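Local atomic coordinates of DPSA (Streptomyces coelicolor, PDB entry 4CY9), a protein that probably oxidises and stores iron inside a hollow twelve-subunit shell, as other Dps proteins of the ferritin family do, and may also bind DNA. Residues D113-Y116 / T117-E121. Numbering follows the deposited sequence.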
ATOM      1  N   ASP A 113     -15.998  15.181 -28.531  1.00 10.75           N
ATOM      2  CA  ASP A 113     -15.797  14.222 -29.639  1.00 11.20           C
ATOM      3  C   ASP A 113     -15.071  14.992 -30.829  1.00 13.15           C
ATOM      4  O   ASP A 113     -14.082  14.490 -31.394  1.00 12.28           O
ATOM      5  CB  ASP A 113     -17.127  13.663 -30.101  1.00 11.53           C
ATOM      6  CG  ASP A 113     -16.998  12.617 -31.202  1.00 16.72           C
ATOM      7  OD1 ASP A 113     -15.946  12.013 -31.299  1.00 13.90           O
ATOM      8  OD2 ASP A 113     -18.022  12.336 -31.898  1.00 16.49           O
ATOM      9  N   VAL A 114     -15.514  16.229 -31.112  1.00 12.45           N
ATOM     10  CA  VAL A 114     -14.877  16.986 -32.211  1.00 12.12           C
ATOM     11  C   VAL A 114     -13.459  17.396 -31.828  1.00 12.44           C
ATOM     12  O   VAL A 114     -12.539  17.335 -32.695  1.00 10.99           O
ATOM     13  CB  VAL A 114     -15.756  18.245 -32.474  1.00 14.85           C
ATOM     14  CG1 VAL A 114     -15.058  19.202 -33.469  1.00 16.97           C
ATOM     15  CG2 VAL A 114     -17.154  17.781 -32.978  1.00 16.97           C
ATOM     16  N   VAL A 115     -13.226  17.770 -30.551  1.00 11.01           N
ATOM     17  CA  VAL A 115     -11.872  18.124 -30.112  1.00 10.04           C
ATOM     18  C   VAL A 115     -10.968  16.857 -30.376  1.00  9.64           C
ATOM     19  O   VAL A 115      -9.845  17.016 -30.892  1.00 10.35           O
ATOM     20  CB  VAL A 115     -11.850  18.454 -28.600  1.00 11.72           C
ATOM     21  CG1 VAL A 115     -10.401  18.598 -28.130  1.00 12.79           C
ATOM     22  CG2 VAL A 115     -12.552  19.853 -28.446  1.00 14.15           C
ATOM     23  N   TYR A 116     -11.440  15.680 -29.899  1.00  9.86           N
ATOM     24  CA  TYR A 116     -10.574  14.510 -29.987  1.00  9.64           C
ATOM     25  C   TYR A 116     -10.337  14.126 -31.469  1.00 10.17           C
ATOM     26  O   TYR A 116      -9.282  13.641 -31.807  1.00  9.05           O
ATOM     27  CB  TYR A 116     -11.221  13.280 -29.310  1.00  9.62           C
ATOM     28  CG  TYR A 116     -10.707  13.199 -27.896  1.00  9.29           C
ATOM     29  CD1 TYR A 116     -11.349  13.965 -26.908  1.00 10.68           C
ATOM     30  CD2 TYR A 116      -9.609  12.419 -27.531  1.00 10.65           C
ATOM     31  CE1 TYR A 116     -10.829  13.918 -25.560  1.00 12.32           C
ATOM     32  CE2 TYR A 116      -9.099  12.347 -26.217  1.00  9.68           C
ATOM     33  CZ  TYR A 116      -9.729  13.097 -25.260  1.00 11.38           C
ATOM     34  OH  TYR A 116      -9.226  13.133 -23.969  1.00 11.17           O
ATOM     35  N   THR A 117     -11.314  14.357 -32.356  1.00  9.66           N
ATOM     36  CA  THR A 117     -10.992  14.038 -33.794  1.00 11.44           C
ATOM     37  C   THR A 117      -9.836  14.883 -34.306  1.00 11.62           C
ATOM     38  O   THR A 117      -8.985  14.344 -34.969  1.00 11.55           O
ATOM     39  CB  THR A 117     -12.263  14.234 -34.629  1.00 13.04           C
ATOM     40  OG1 THR A 117     -11.950  14.264 -36.084  1.00 20.52           O
ATOM     41  CG2 THR A 117     -13.209  13.371 -34.290  1.00  8.13           C
ATOM     42  N   GLY A 118      -9.761  16.183 -33.895  1.00 10.21           N
ATOM     43  CA  GLY A 118      -8.639  17.013 -34.289  1.00 11.26           C
ATOM     44  C   GLY A 118      -7.329  16.516 -33.692  1.00 11.14           C
ATOM     45  O   GLY A 118      -6.280  16.520 -34.365  1.00 11.42           O
ATOM     46  N   VAL A 119      -7.386  16.129 -32.414  1.00  9.74           N
ATOM     47  CA  VAL A 119      -6.159  15.721 -31.748  1.00  8.70           C
ATOM     48  C   VAL A 119      -5.665  14.392 -32.373  1.00  9.00           C
ATOM     49  O   VAL A 119      -4.450  14.200 -32.652  1.00  9.68           O
ATOM     50  CB  VAL A 119      -6.435  15.497 -30.208  1.00  9.53           C
ATOM     51  CG1 VAL A 119      -5.114  14.949 -29.611  1.00 10.67           C
ATOM     52  CG2 VAL A 119      -6.615  16.903 -29.515  1.00 11.16           C
ATOM     53  N   VAL A 120      -6.589  13.455 -32.598  1.00  9.22           N
ATOM     54  CA  VAL A 120      -6.231  12.105 -33.125  1.00 11.91           C
ATOM     55  C   VAL A 120      -5.669  12.316 -34.556  1.00 11.86           C
ATOM     56  O   VAL A 120      -4.658  11.694 -34.914  1.00 10.91           O
ATOM     57  CB  VAL A 120      -7.487  11.182 -33.128  1.00 14.76           C
ATOM     58  CG1 VAL A 120      -7.182   9.952 -34.067  1.00 19.47           C
ATOM     59  CG2 VAL A 120      -7.666  10.762 -31.635  1.00 14.57           C
ATOM     60  N   GLU A 121      -6.313  13.127 -35.348  1.00 11.53           N
ATOM     61  CA  GLU A 121      -5.754  13.298 -36.709  1.00 12.36           C
ATOM     62  C   GLU A 121      -4.392  13.988 -36.669  1.00 12.17           C
ATOM     63  O   GLU A 121      -3.526  13.574 -37.486  1.00 11.85           O
ATOM     64  CB  GLU A 121      -6.725  14.205 -37.615  1.00 13.49           C
ATOM     65  CG  GLU A 121      -7.955  13.345 -37.887  1.00 16.96           C
ATOM     66  CD  GLU A 121      -9.077  14.163 -38.621  1.00 27.20           C
ATOM     67  OE1 GLU A 121      -9.068  15.406 -38.613  1.00 29.30           O
ATOM     68  OE2 GLU A 121     -10.027  13.511 -39.086  1.00 28.13           O
TER
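With OG1 of Thr117 turned anti to the backbone N (chi1 166°), its methyl CG2 swings back over the preceding turn and settles 3.2 Å from Asp113 O. Val120, three residues further along, repeats the arrangement: CG1 takes the anti place (chi1 163°), which leaves CG2 beside the backbone N and 3.3 Å from Tyr116 O. Both pairs illustrate how beta-branched side chains fit an alpha-helix, here helix 105-133 of the ferritin-like four-helix bundle, by laying one methyl against the carbonyl four residues earlier. That same carbonyl receives the residue's own N-H. Thr117 N donates a hydrogen bond to Asp113 O, tilted 19° from the carbonyl plane, whereas Val120 N donates to Tyr116 O at 2.8 Å, more nearly head-on. Asp113 O also accepts a hydrogen bond from the side chain of Gln152 of helix 135-158, so two donors grip this one oxygen.

The faces of the helix have different neighbours. Val115 and Val119, one turn apart, touch loosely, CG1 of Val115 lying 4.4 Å from CG2 of Val119. Tyr116 is directed into the bundle, where its ring meets Phe151 with planes inclined and its hydroxyl is hydrogen-bonded to Gln60. The Asp113 carboxylate forms a salt bridge with Arg156, while Thr117 and Val120 pack on Pro10 of a second subunit. Between these two valines, Val115 and Val119, the backbone closes the turn with Val119 N 3.0 Å from Val115 O, in the carbonyl plane.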